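Local coordinates for protein glycosyltransferase Gtf1 (Streptococcus pneumoniae, PDB 4PQG) that is a bacterial glycosyltransferase of the GT-B fold, with two Rossmann-like domains and an added extended beta-sheet domain, modelled here with UDP and NAG, at residues F274-D278 / F298-H304; S315-L319 / A489-T494; R326-I332 / S400-L406; P427-V433 / N446-S452. All blocks are in the same frame, centred on the assembly; numbering follows the deposited sequence.

Contact 1: F274-D278 / F298-H304; sequences FTNAD and FAKYTQH
Two helix ends meet here: the end of helix 271-275, separated by N276 from a 3-10 segment that starts at A277, and the last turn of helix 288-301. F274 is still helical. F274 CA lies 8.2 Å from F298 CA. The edge of the F298 ring points at the face of the F274 ring, a T-shaped pair with centroids 5.3 Å apart and planes at 77°. F274 CD1 is 3.6 Å from F298 CZ. T275 is the last helical residue, and its CB points away from 298-304. With chi1 m, H304 turns NE2 to T275 O and donates a hydrogen bond at 2.9 Å. N276 leaves helical geometry (phi/psi -109/40) and turns the chain. A277 then directs its methyl group inward, with CB 3.8 Å from F298 CE1 and 3.9 Å from H304 CD2. One face of the imidazole lies against the backbone N atoms of A277 and D278. D278 OD1 comes to 3.4 Å from H304 CE1. T302 OG1 donates to F298 O (2.7 Å) and accepts from H304 N (3.0 Å), an ST turn that precedes H304. F283 meets both phenylalanine rings. The contact thus joins the ends of the helices that precede and follow strand 282-285 in the chain, in the parallel-sheet, N-terminal Rossmann-like domain.

Contact 2: S315-L319 / A489-T494; sequences SIDSL and AEGFLT
Neither segment is regular over most of its length, yet one isolated beta bridge joins I316 to L493, with CA atoms 4.5 Å apart. I316 N donates to F492 O at 2.8 Å, and T494 N donates to I316 O at 2.8 Å. L493 CA also lies 3.2 Å from I316 O in a CA-H...O contact. L493 is the N-cap residue of helix 494-508. The I316 side chain (chi1 m, chi2 t) is the main apolar bump. Its CD1 touches A489 CB at 3.8 Å and F492 CB at 4.3 Å, while I316 CB touches L493 CD2 at 4.0 Å. The backbone then bends through D317 and S318, which brings L319 back over the same surface. L319 CD2 fits into the hollow formed by A489 CB at 3.6 Å and L493 CD2 at 4.0 Å. M419 and I422 of helix 416-423 pack against I316 and A489 respectively. S315 OG lies 3.2 Å from T494 OG1. The chemistry is split: beside the apolar packing, two backbone bonds around I316 set the register, and one hydroxyl-carboxylate bond, T494 OG1 to D317 OD1 at 2.6 Å, ties the first residue of helix 494-508 to the interdomain loop.

Contact 3: R326-I332 / S400-L406; sequences RKPFSLI and SQYEVYL
F329 N donates to E403 OE1 at 2.6 Å, the shortest polar link, just ahead of a parallel strand pair in the C-terminal Rossmann-like domain. Y473 OH also bonds to E403 OE1. R326 NH1 donates to Y402 O at 3.0 Å, and R326 NH2 reaches S424 O. K327 N donates to Q401 O at 3.1 Å. A type II turn over K327-S330, with F329 at positive phi, leads into strand 330-334. S330 O accepts from E403 N at 3.1 Å and, weakly, from V404 N at 3.4 Å. Then I332 N donates to V404 O at 3.0 Å, and L406 N to I332 O at 2.9 Å. L331 pairs with V404 and I332 with Y405 on these neighbouring strands. The short strand axes approach to 4.8 Å and cross at -39°. On one face, L331 CD2 meets V404 CB at 3.8 Å, and L331 CD1 meets L406 CD1 at 3.9 Å, under helix 458-474. On the other, I332 CG2 touches Y405 CD1 at 4.1 Å. The Y405 side chain is about 6 Å from UDP. I332 (chi1 and chi2 t) covers the Y402 ring, a CH-pi contact with I332 CB 3.9 Å from the ring centroid.

Contact 4: P427-V433 / N446-S452; sequences PLIGFDV and NGYLIPS
This contact belongs to the beta-alpha-beta unit of strand 428-431, helix 436-440 and strand 447-450. The strands run parallel, with short axes 4.6 Å apart at 8°. Residues L428, I429, G430 and F431 pair with G447, Y448, L449 and I450, with the F431 and I450 side chains diverging. Five backbone bonds join them: L428 N to N446 O (3.1 Å), Y448 N to L428 O (3.1 Å), G430 N to Y448 O (3.1 Å), I450 N to G430 O (2.7 Å) and D432 N to I450 O (2.8 Å). G447 has phi/psi 146/-149, and a CB there would clash with L428 O. In the six-stranded parallel sheet of the C-terminal Rossmann-like domain, strand 447-450 is one of the two edge strands. I429 CG1 lies 4.2 Å from Y448 CD2, and I429 CG2 3.7 Å from I450 CD1. Helix 458-474 packs over I429 and I450. D432 centres an inverse gamma turn. Just before it, F431 CD1 lies 3.7 Å from S452 CB; one water bridges D432 O and S452 N at 3.1 Å each.

How the contacts relate
Contacts 3 and 4 are adjoining parts of one parallel sheet. Y405 N to P427 O (2.9 Å) and Y405 O to I429 N (3.0 Å) probably hydrogen-bond the neighbouring strands 404-406 and 428-431. Both contacts are nested inside the loop closed by contact 2, whose nearest atoms lie about 8 Å from contact 3 and about 7 Å from contact 4. Contact 1 lies in the other Rossmann-like domain, its centre about 34 Å from that of contact 2. The side chain of Y405 is about 6 Å from UDP, and the side chain of I316 is about 11 Å from UDP. NAG lies about 10 Å from the side chains of Y405 and V433, about 11 Å from that of F492 and about 13 Å from that of F274.

Contact 1: F274-D278 / F298-H304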
loop_
_atom_site.group_PDB
_atom_site.type_symbol
_atom_site.label_atom_id
_atom_site.label_comp_id
_atom_site.label_asym_id
_atom_site.label_seq_id
_atom_site.Cartn_x
_atom_site.Cartn_y
_atom_site.Cartn_z
ATOM N N PHE A 274 11.728 -13.277 -11.947
ATOM C CA PHE A 274 13.162 -13.582 -11.996
ATOM C C PHE A 274 13.419 -14.816 -12.871
ATOM O O PHE A 274 14.365 -14.833 -13.677
ATOM C CB PHE A 274 13.735 -13.778 -10.565
ATOM C CG PHE A 274 13.779 -12.511 -9.733
ATOM C CD1 PHE A 274 13.528 -11.261 -10.303
ATOM C CD2 PHE A 274 14.114 -12.569 -8.385
ATOM C CE1 PHE A 274 13.595 -10.105 -9.539
ATOM C CE2 PHE A 274 14.198 -11.418 -7.610
ATOM C CZ PHE A 274 13.930 -10.177 -8.184
ATOM N N THR A 275 12.557 -15.827 -12.746
ATOM C CA THR A 275 12.598 -17.020 -13.612
ATOM C C THR A 275 12.512 -16.615 -15.086
ATOM O O THR A 275 13.249 -17.133 -15.929
ATOM C CB THR A 275 11.447 -17.995 -13.261
ATOM O OG1 THR A 275 11.619 -18.451 -11.912
ATOM C CG2 THR A 275 11.424 -19.202 -14.202
ATOM N N ASN A 276 11.648 -15.646 -15.370
ATOM C CA ASN A 276 11.401 -15.190 -16.736
ATOM C C ASN A 276 11.958 -13.790 -17.019
ATOM O O ASN A 276 11.319 -12.982 -17.695
ATOM C CB ASN A 276 9.890 -15.243 -17.002
ATOM C CG ASN A 276 9.341 -16.648 -16.892
ATOM O OD1 ASN A 276 9.557 -17.475 -17.778
ATOM N ND2 ASN A 276 8.644 -16.938 -15.791
ATOM N N ALA A 277 13.155 -13.516 -16.497
ATOM C CA ALA A 277 13.794 -12.196 -16.621
ATOM C C ALA A 277 14.116 -11.814 -18.067
ATOM O O ALA A 277 14.204 -10.641 -18.385
ATOM C CB ALA A 277 15.054 -12.113 -15.758
ATOM N N ASP A 278 14.263 -12.809 -18.932
ATOM C CA ASP A 278 14.439 -12.568 -20.374
ATOM C C ASP A 278 13.292 -11.771 -21.009
ATOM O O ASP A 278 13.476 -11.158 -22.065
ATOM C CB ASP A 278 14.641 -13.890 -21.119
ATOM C CG ASP A 278 13.483 -14.851 -20.916
ATOM O OD1 ASP A 278 13.096 -15.089 -19.750
ATOM O OD2 ASP A 278 12.945 -15.361 -21.923
ATOM N N PHE A 298 21.697 -13.067 -10.365
ATOM C CA PHE A 298 21.312 -13.413 -11.728
ATOM C C PHE A 298 22.439 -14.159 -12.448
ATOM O O PHE A 298 22.209 -15.187 -13.104
ATOM C CB PHE A 298 20.851 -12.165 -12.505
ATOM C CG PHE A 298 19.365 -11.903 -12.381
ATOM C CD1 PHE A 298 18.439 -12.886 -12.748
ATOM C CD2 PHE A 298 18.898 -10.703 -11.880
ATOM C CE1 PHE A 298 17.072 -12.673 -12.616
ATOM C CE2 PHE A 298 17.545 -10.472 -11.763
ATOM C CZ PHE A 298 16.627 -11.461 -12.130
ATOM N N ALA A 299 23.662 -13.661 -12.277
ATOM C CA ALA A 299 24.844 -14.264 -12.896
ATOM C C ALA A 299 25.175 -15.618 -12.291
ATOM O O ALA A 299 25.547 -16.540 -13.006
ATOM C CB ALA A 299 26.039 -13.322 -12.793
ATOM N N LYS A 300 25.021 -15.743 -10.977
ATOM C CA LYS A 300 25.405 -16.967 -10.272
ATOM C C LYS A 300 24.386 -18.107 -10.425
ATOM O O LYS A 300 24.759 -19.283 -10.529
ATOM C CB LYS A 300 25.638 -16.650 -8.792
ATOM C CG LYS A 300 26.431 -17.694 -8.029
ATOM C CD LYS A 300 26.204 -17.547 -6.532
ATOM C CE LYS A 300 27.447 -17.881 -5.734
ATOM N NZ LYS A 300 27.892 -19.277 -5.982
ATOM N N TYR A 301 23.100 -17.768 -10.438
ATOM C CA TYR A 301 22.055 -18.800 -10.361
ATOM C C TYR A 301 21.200 -19.005 -11.612
ATOM O O TYR A 301 20.460 -19.994 -11.698
ATOM C CB TYR A 301 21.138 -18.538 -9.161
ATOM C CG TYR A 301 21.850 -18.495 -7.829
ATOM C CD1 TYR A 301 22.209 -19.671 -7.165
ATOM C CD2 TYR A 301 22.142 -17.281 -7.223
ATOM C CE1 TYR A 301 22.852 -19.631 -5.937
ATOM C CE2 TYR A 301 22.775 -17.228 -5.993
ATOM C CZ TYR A 301 23.129 -18.404 -5.358
ATOM O OH TYR A 301 23.772 -18.349 -4.149
ATOM N N THR A 302 21.290 -18.079 -12.564
ATOM C CA THR A 302 20.418 -18.090 -13.735
ATOM C C THR A 302 21.203 -17.911 -15.044
ATOM O O THR A 302 22.382 -17.567 -15.034
ATOM C CB THR A 302 19.328 -16.991 -13.666
ATOM O OG1 THR A 302 19.830 -15.768 -14.213
ATOM C CG2 THR A 302 18.836 -16.750 -12.226
ATOM N N GLN A 303 20.517 -18.117 -16.166
ATOM C CA GLN A 303 21.096 -17.895 -17.480
ATOM C C GLN A 303 20.728 -16.516 -18.035
ATOM O O GLN A 303 20.890 -16.278 -19.225
ATOM C CB GLN A 303 20.656 -19.006 -18.450
ATOM C CG GLN A 303 21.169 -20.401 -18.105
ATOM C CD GLN A 303 22.689 -20.506 -18.139
ATOM O OE1 GLN A 303 23.337 -20.146 -19.131
ATOM N NE2 GLN A 303 23.268 -21.001 -17.048
ATOM N N HIS A 304 20.228 -15.617 -17.184
ATOM C CA HIS A 304 19.863 -14.261 -17.609
ATOM C C HIS A 304 20.830 -13.236 -17.084
ATOM O O HIS A 304 21.388 -13.398 -16.005
ATOM C CB HIS A 304 18.475 -13.854 -17.106
ATOM C CG HIS A 304 17.401 -14.882 -17.329
ATOM N ND1 HIS A 304 17.006 -15.263 -18.555
ATOM C CD2 HIS A 304 16.614 -15.590 -16.422
ATOM C CE1 HIS A 304 16.028 -16.182 -18.446
ATOM N NE2 HIS A 304 15.785 -16.378 -17.139
#

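Contact 2: S315-L319 / A489-T494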
loop_
_atom_site.group_PDB
_atom_site.type_symbol
_atom_site.label_atom_id
_atom_site.label_comp_id
_atom_site.label_asym_id
_atom_site.label_seq_id
_atom_site.Cartn_x
_atom_site.Cartn_y
_atom_site.Cartn_z
ATOM N N SER A 315 11.040 10.126 -2.606
ATOM C CA SER A 315 11.942 11.270 -2.575
ATOM C C SER A 315 11.281 12.331 -1.706
ATOM O O SER A 315 10.091 12.234 -1.415
ATOM C CB SER A 315 12.217 11.780 -3.997
ATOM O OG SER A 315 11.009 12.133 -4.656
ATOM N N ILE A 316 12.049 13.323 -1.268
ATOM C CA ILE A 316 11.560 14.349 -0.363
ATOM C C ILE A 316 11.433 15.656 -1.157
ATOM O O ILE A 316 12.410 16.105 -1.769
ATOM C CB ILE A 316 12.566 14.553 0.799
ATOM C CG1 ILE A 316 12.709 13.276 1.633
ATOM C CG2 ILE A 316 12.135 15.699 1.701
ATOM C CD1 ILE A 316 13.973 13.230 2.461
ATOM N N ASP A 317 10.249 16.271 -1.155
ATOM C CA ASP A 317 10.059 17.506 -1.929
ATOM C C ASP A 317 10.987 18.592 -1.385
ATOM O O ASP A 317 11.790 19.153 -2.122
ATOM C CB ASP A 317 8.600 17.961 -1.921
ATOM C CG ASP A 317 7.717 17.109 -2.830
ATOM O OD1 ASP A 317 8.226 16.184 -3.507
ATOM O OD2 ASP A 317 6.500 17.363 -2.859
ATOM N N SER A 318 10.880 18.851 -0.088
ATOM C CA SER A 318 11.827 19.688 0.616
ATOM C C SER A 318 11.978 19.156 2.028
ATOM O O SER A 318 11.120 18.411 2.513
ATOM C CB SER A 318 11.345 21.144 0.661
ATOM O OG SER A 318 10.071 21.234 1.272
ATOM N N LEU A 319 13.066 19.547 2.691
ATOM C CA LEU A 319 13.234 19.266 4.110
ATOM C C LEU A 319 12.149 19.995 4.868
ATOM O O LEU A 319 11.725 21.077 4.460
ATOM C CB LEU A 319 14.614 19.716 4.591
ATOM C CG LEU A 319 15.832 19.230 3.808
ATOM C CD1 LEU A 319 17.098 19.660 4.534
ATOM C CD2 LEU A 319 15.816 17.723 3.614
ATOM N N ALA A 489 19.433 13.602 4.034
ATOM C CA ALA A 489 18.166 13.779 3.331
ATOM C C ALA A 489 18.306 14.561 2.033
ATOM O O ALA A 489 17.562 14.322 1.079
ATOM C CB ALA A 489 17.151 14.449 4.244
ATOM N N GLU A 490 19.266 15.487 1.984
ATOM C CA GLU A 490 19.488 16.290 0.775
ATOM C C GLU A 490 19.865 15.398 -0.395
ATOM O O GLU A 490 19.712 15.783 -1.552
ATOM C CB GLU A 490 20.595 17.326 1.005
ATOM C CG GLU A 490 20.213 18.490 1.895
ATOM C CD GLU A 490 21.446 19.253 2.364
ATOM O OE1 GLU A 490 22.315 19.555 1.521
ATOM O OE2 GLU A 490 21.564 19.532 3.578
ATOM N N GLY A 491 20.353 14.198 -0.091
ATOM C CA GLY A 491 20.645 13.214 -1.117
ATOM C C GLY A 491 19.404 12.504 -1.653
ATOM O O GLY A 491 19.513 11.692 -2.565
ATOM N N PHE A 492 18.232 12.800 -1.096
ATOM C CA PHE A 492 16.996 12.089 -1.483
ATOM C C PHE A 492 15.890 13.054 -1.897
ATOM O O PHE A 492 14.696 12.756 -1.760
ATOM C CB PHE A 492 16.530 11.136 -0.350
ATOM C CG PHE A 492 17.490 10.010 -0.103
ATOM C CD1 PHE A 492 17.351 8.803 -0.780
ATOM C CD2 PHE A 492 18.582 10.183 0.752
ATOM C CE1 PHE A 492 18.256 7.776 -0.589
ATOM C CE2 PHE A 492 19.491 9.164 0.954
ATOM C CZ PHE A 492 19.331 7.955 0.285
ATOM N N LEU A 493 16.290 14.220 -2.407
ATOM C CA LEU A 493 15.313 15.252 -2.759
ATOM C C LEU A 493 14.657 14.969 -4.109
ATOM O O LEU A 493 15.283 14.384 -4.988
ATOM C CB LEU A 493 15.938 16.657 -2.727
ATOM C CG LEU A 493 16.419 17.210 -1.378
ATOM C CD1 LEU A 493 17.047 18.592 -1.587
ATOM C CD2 LEU A 493 15.300 17.273 -0.344
ATOM N N THR A 494 13.399 15.386 -4.247
ATOM C CA THR A 494 12.606 15.201 -5.479
ATOM C C THR A 494 13.323 15.686 -6.754
ATOM O O THR A 494 13.318 14.996 -7.783
ATOM C CB THR A 494 11.216 15.870 -5.358
ATOM O OG1 THR A 494 10.509 15.301 -4.244
ATOM C CG2 THR A 494 10.386 15.670 -6.627
#

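Contact 3: R326-I332 / S400-L406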
loop_
_atom_site.group_PDB
_atom_site.type_symbol
_atom_site.label_atom_id
_atom_site.label_comp_id
_atom_site.label_asym_id
_atom_site.label_seq_id
_atom_site.Cartn_x
_atom_site.Cartn_y
_atom_site.Cartn_z
ATOM N N ARG A 326 9.792 20.417 18.831
ATOM C CA ARG A 326 9.700 18.983 19.026
ATOM C C ARG A 326 9.585 18.712 20.510
ATOM O O ARG A 326 10.371 19.241 21.306
ATOM C CB ARG A 326 10.943 18.303 18.459
ATOM C CG ARG A 326 11.338 18.794 17.084
ATOM C CD ARG A 326 12.699 18.275 16.661
ATOM N NE ARG A 326 13.037 18.746 15.322
ATOM C CZ ARG A 326 12.849 18.038 14.211
ATOM N NH1 ARG A 326 12.341 16.806 14.283
ATOM N NH2 ARG A 326 13.185 18.550 13.028
ATOM N N LYS A 327 8.604 17.902 20.890
ATOM C CA LYS A 327 8.421 17.542 22.289
ATOM C C LYS A 327 9.696 16.890 22.858
ATOM O O LYS A 327 10.263 15.987 22.234
ATOM C CB LYS A 327 7.204 16.634 22.443
ATOM C CG LYS A 327 6.958 16.166 23.864
ATOM C CD LYS A 327 5.554 15.632 24.029
ATOM C CE LYS A 327 5.388 15.013 25.406
ATOM N NZ LYS A 327 3.995 14.551 25.625
ATOM N N PRO A 328 10.175 17.369 24.029
ATOM C CA PRO A 328 11.391 16.786 24.592
ATOM C C PRO A 328 11.216 15.306 24.908
ATOM O O PRO A 328 10.186 14.908 25.438
ATOM C CB PRO A 328 11.616 17.606 25.884
ATOM C CG PRO A 328 10.917 18.901 25.627
ATOM C CD PRO A 328 9.700 18.524 24.821
ATOM N N PHE A 329 12.225 14.507 24.569
ATOM C CA PHE A 329 12.244 13.071 24.863
ATOM C C PHE A 329 11.159 12.282 24.104
ATOM O O PHE A 329 10.831 11.162 24.476
ATOM C CB PHE A 329 12.134 12.811 26.374
ATOM C CG PHE A 329 13.183 13.518 27.203
ATOM C CD1 PHE A 329 14.486 13.021 27.289
ATOM C CD2 PHE A 329 12.863 14.670 27.912
ATOM C CE1 PHE A 329 15.447 13.665 28.062
ATOM C CE2 PHE A 329 13.817 15.319 28.689
ATOM C CZ PHE A 329 15.110 14.813 28.766
ATOM N N SER A 330 10.596 12.870 23.053
ATOM C CA SER A 330 9.540 12.181 22.296
ATOM C C SER A 330 10.106 11.249 21.215
ATOM O O SER A 330 10.946 11.653 20.411
ATOM C CB SER A 330 8.541 13.184 21.703
ATOM O OG SER A 330 9.161 14.015 20.747
ATOM N N LEU A 331 9.617 10.009 21.206
ATOM C CA LEU A 331 10.035 8.997 20.234
ATOM C C LEU A 331 8.875 8.630 19.295
ATOM O O LEU A 331 7.710 8.700 19.675
ATOM C CB LEU A 331 10.576 7.745 20.955
ATOM C CG LEU A 331 11.654 7.972 22.034
ATOM C CD1 LEU A 331 11.955 6.691 22.802
ATOM C CD2 LEU A 331 12.929 8.552 21.451
ATOM N N ILE A 332 9.208 8.252 18.065
ATOM C CA ILE A 332 8.189 7.899 17.073
ATOM C C ILE A 332 8.618 6.667 16.251
ATOM O O ILE A 332 9.814 6.446 16.040
ATOM C CB ILE A 332 7.811 9.134 16.186
ATOM C CG1 ILE A 332 6.718 8.774 15.160
ATOM C CG2 ILE A 332 9.042 9.732 15.523
ATOM C CD1 ILE A 332 6.323 9.932 14.263
ATOM N N SER A 400 8.107 15.939 12.320
ATOM C CA SER A 400 8.900 17.054 12.839
ATOM C C SER A 400 8.375 17.594 14.188
ATOM O O SER A 400 8.892 18.593 14.706
ATOM C CB SER A 400 9.053 18.156 11.775
ATOM O OG SER A 400 7.792 18.664 11.383
ATOM N N GLN A 401 7.376 16.917 14.760
ATOM C CA GLN A 401 6.909 17.188 16.128
ATOM C C GLN A 401 7.659 16.327 17.163
ATOM O O GLN A 401 7.456 16.462 18.370
ATOM C CB GLN A 401 5.412 16.946 16.249
ATOM C CG GLN A 401 4.565 17.844 15.357
ATOM C CD GLN A 401 3.077 17.600 15.518
ATOM O OE1 GLN A 401 2.533 17.695 16.616
ATOM N NE2 GLN A 401 2.406 17.299 14.413
ATOM N N TYR A 402 8.544 15.464 16.675
ATOM C CA TYR A 402 9.234 14.492 17.523
ATOM C C TYR A 402 10.751 14.681 17.498
ATOM O O TYR A 402 11.287 15.424 16.678
ATOM C CB TYR A 402 8.859 13.058 17.098
ATOM C CG TYR A 402 7.397 12.712 17.307
ATOM C CD1 TYR A 402 6.982 12.044 18.454
ATOM C CD2 TYR A 402 6.425 13.058 16.352
ATOM C CE1 TYR A 402 5.651 11.718 18.650
ATOM C CE2 TYR A 402 5.090 12.735 16.541
ATOM C CZ TYR A 402 4.713 12.068 17.694
ATOM O OH TYR A 402 3.402 11.740 17.907
ATOM N N GLU A 403 11.451 13.993 18.392
ATOM C CA GLU A 403 12.888 14.121 18.433
ATOM C C GLU A 403 13.643 13.017 17.711
ATOM O O GLU A 403 14.565 13.314 16.942
ATOM C CB GLU A 403 13.377 14.296 19.870
ATOM C CG GLU A 403 13.028 15.674 20.423
ATOM C CD GLU A 403 13.613 15.937 21.798
ATOM O OE1 GLU A 403 13.867 14.966 22.548
ATOM O OE2 GLU A 403 13.809 17.126 22.131
ATOM N N VAL A 404 13.251 11.761 17.940
ATOM C CA VAL A 404 13.998 10.618 17.428
ATOM C C VAL A 404 13.039 9.549 16.878
ATOM O O VAL A 404 11.972 9.321 17.446
ATOM C CB VAL A 404 14.883 9.977 18.527
ATOM C CG1 VAL A 404 15.614 8.730 17.999
ATOM C CG2 VAL A 404 15.893 10.984 19.087
ATOM N N TYR A 405 13.447 8.904 15.788
ATOM C CA TYR A 405 12.686 7.816 15.176
ATOM C C TYR A 405 13.340 6.480 15.528
ATOM O O TYR A 405 14.558 6.353 15.431
ATOM C CB TYR A 405 12.642 7.981 13.643
ATOM C CG TYR A 405 11.751 6.958 12.956
ATOM C CD1 TYR A 405 10.437 7.271 12.609
ATOM C CD2 TYR A 405 12.225 5.673 12.657
ATOM C CE1 TYR A 405 9.613 6.326 11.996
ATOM C CE2 TYR A 405 11.406 4.722 12.055
ATOM C CZ TYR A 405 10.106 5.055 11.729
ATOM O OH TYR A 405 9.293 4.111 11.132
ATOM N N LEU A 406 12.512 5.496 15.895
ATOM C CA LEU A 406 12.936 4.111 16.184
ATOM C C LEU A 406 12.378 3.056 15.200
ATOM O O LEU A 406 11.221 3.093 14.839
ATOM C CB LEU A 406 12.466 3.712 17.586
ATOM C CG LEU A 406 12.826 4.576 18.794
ATOM C CD1 LEU A 406 12.258 3.931 20.051
ATOM C CD2 LEU A 406 14.339 4.731 18.892
#

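Contact 4: P427-V433 / N446-S452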
loop_
_atom_site.group_PDB
_atom_site.type_symbol
_atom_site.label_atom_id
_atom_site.label_comp_id
_atom_site.label_asym_id
_atom_site.label_seq_id
_atom_site.Cartn_x
_atom_site.Cartn_y
_atom_site.Cartn_z
ATOM N N PRO A 427 16.827 11.858 13.943
ATOM C CA PRO A 427 17.830 10.807 14.041
ATOM C C PRO A 427 17.119 9.460 14.018
ATOM O O PRO A 427 15.958 9.379 14.429
ATOM C CB PRO A 427 18.451 11.039 15.428
ATOM C CG PRO A 427 18.181 12.482 15.710
ATOM C CD PRO A 427 16.802 12.699 15.156
ATOM N N LEU A 428 17.807 8.431 13.533
ATOM C CA LEU A 428 17.242 7.080 13.470
ATOM C C LEU A 428 18.035 6.114 14.345
ATOM O O LEU A 428 19.259 6.136 14.338
ATOM C CB LEU A 428 17.228 6.560 12.025
ATOM C CG LEU A 428 16.719 7.453 10.890
ATOM C CD1 LEU A 428 16.783 6.700 9.571
ATOM C CD2 LEU A 428 15.302 7.918 11.149
ATOM N N ILE A 429 17.342 5.259 15.091
ATOM C CA ILE A 429 18.004 4.113 15.746
ATOM C C ILE A 429 17.414 2.812 15.197
ATOM O O ILE A 429 16.223 2.575 15.349
ATOM C CB ILE A 429 17.851 4.157 17.289
ATOM C CG1 ILE A 429 18.426 5.465 17.863
ATOM C CG2 ILE A 429 18.506 2.935 17.916
ATOM C CD1 ILE A 429 18.094 5.701 19.333
ATOM N N GLY A 430 18.242 1.987 14.558
ATOM C CA GLY A 430 17.766 0.737 13.974
ATOM C C GLY A 430 18.810 -0.350 13.858
ATOM O O GLY A 430 19.990 -0.138 14.164
ATOM N N PHE A 431 18.377 -1.522 13.412
ATOM C CA PHE A 431 19.290 -2.640 13.212
ATOM C C PHE A 431 20.236 -2.406 12.034
ATOM O O PHE A 431 19.859 -1.775 11.034
ATOM C CB PHE A 431 18.512 -3.928 12.962
ATOM C CG PHE A 431 17.906 -4.540 14.193
ATOM C CD1 PHE A 431 18.703 -4.952 15.270
ATOM C CD2 PHE A 431 16.530 -4.769 14.260
ATOM C CE1 PHE A 431 18.132 -5.555 16.383
ATOM C CE2 PHE A 431 15.961 -5.366 15.382
ATOM C CZ PHE A 431 16.765 -5.760 16.442
ATOM N N ASP A 432 21.464 -2.914 12.164
ATOM C CA ASP A 432 22.442 -2.881 11.092
ATOM C C ASP A 432 22.103 -3.972 10.078
ATOM O O ASP A 432 22.737 -5.027 10.044
ATOM C CB ASP A 432 23.846 -3.092 11.663
ATOM C CG ASP A 432 24.955 -2.725 10.676
ATOM O OD1 ASP A 432 24.663 -2.433 9.498
ATOM O OD2 ASP A 432 26.133 -2.722 11.086
ATOM N N VAL A 433 21.069 -3.724 9.273
ATOM C CA VAL A 433 20.581 -4.719 8.323
ATOM C C VAL A 433 20.267 -4.042 6.996
ATOM O O VAL A 433 19.885 -2.879 6.981
ATOM C CB VAL A 433 19.322 -5.476 8.841
ATOM C CG1 VAL A 433 19.691 -6.457 9.955
ATOM C CG2 VAL A 433 18.230 -4.514 9.289
ATOM N N ASN A 446 24.103 10.277 12.538
ATOM C CA ASN A 446 22.691 10.670 12.588
ATOM C C ASN A 446 21.835 9.709 13.407
ATOM O O ASN A 446 20.615 9.667 13.267
ATOM C CB ASN A 446 22.116 10.906 11.170
ATOM C CG ASN A 446 21.832 9.617 10.427
ATOM O OD1 ASN A 446 22.662 8.699 10.405
ATOM N ND2 ASN A 446 20.650 9.537 9.802
ATOM N N GLY A 447 22.484 8.962 14.290
ATOM C CA GLY A 447 21.790 7.972 15.098
ATOM C C GLY A 447 22.708 6.798 15.318
ATOM O O GLY A 447 23.943 6.960 15.365
ATOM N N TYR A 448 22.111 5.616 15.446
ATOM C CA TYR A 448 22.862 4.395 15.727
ATOM C C TYR A 448 22.374 3.165 14.968
ATOM O O TYR A 448 21.176 2.930 14.847
ATOM C CB TYR A 448 22.795 4.063 17.203
ATOM C CG TYR A 448 23.328 5.113 18.134
ATOM C CD1 TYR A 448 24.694 5.439 18.160
ATOM C CD2 TYR A 448 22.473 5.764 19.022
ATOM C CE1 TYR A 448 25.177 6.403 19.037
ATOM C CE2 TYR A 448 22.948 6.713 19.903
ATOM C CZ TYR A 448 24.295 7.026 19.908
ATOM O OH TYR A 448 24.738 7.982 20.790
ATOM N N LEU A 449 23.328 2.383 14.482
ATOM C CA LEU A 449 23.060 1.077 13.959
ATOM C C LEU A 449 23.362 0.044 15.040
ATOM O O LEU A 449 24.461 -0.002 15.576
ATOM C CB LEU A 449 23.888 0.821 12.700
ATOM C CG LEU A 449 23.443 1.558 11.431
ATOM C CD1 LEU A 449 24.496 1.420 10.339
ATOM C CD2 LEU A 449 22.104 1.057 10.925
ATOM N N ILE A 450 22.369 -0.768 15.365
ATOM C CA ILE A 450 22.517 -1.797 16.385
ATOM C C ILE A 450 22.776 -3.148 15.728
ATOM O O ILE A 450 21.998 -3.569 14.876
ATOM C CB ILE A 450 21.277 -1.830 17.301
ATOM C CG1 ILE A 450 21.145 -0.466 18.001
ATOM C CG2 ILE A 450 21.342 -3.006 18.281
ATOM C CD1 ILE A 450 19.977 -0.320 18.949
ATOM N N PRO A 451 23.877 -3.832 16.116
ATOM C CA PRO A 451 24.177 -5.149 15.555
ATOM C C PRO A 451 22.972 -6.046 15.731
ATOM O O PRO A 451 22.316 -5.984 16.760
ATOM C CB PRO A 451 25.332 -5.661 16.431
ATOM C CG PRO A 451 25.947 -4.433 17.003
ATOM C CD PRO A 451 24.825 -3.457 17.177
ATOM N N SER A 452 22.664 -6.839 14.715
ATOM C CA SER A 452 21.536 -7.752 14.769
ATOM C C SER A 452 22.088 -9.165 14.792
ATOM O O SER A 452 23.149 -9.434 14.225
ATOM C CB SER A 452 20.636 -7.563 13.544
ATOM O OG SER A 452 19.413 -8.285 13.666
HETATM O O HOH W 1 24.291 -6.721 12.089
#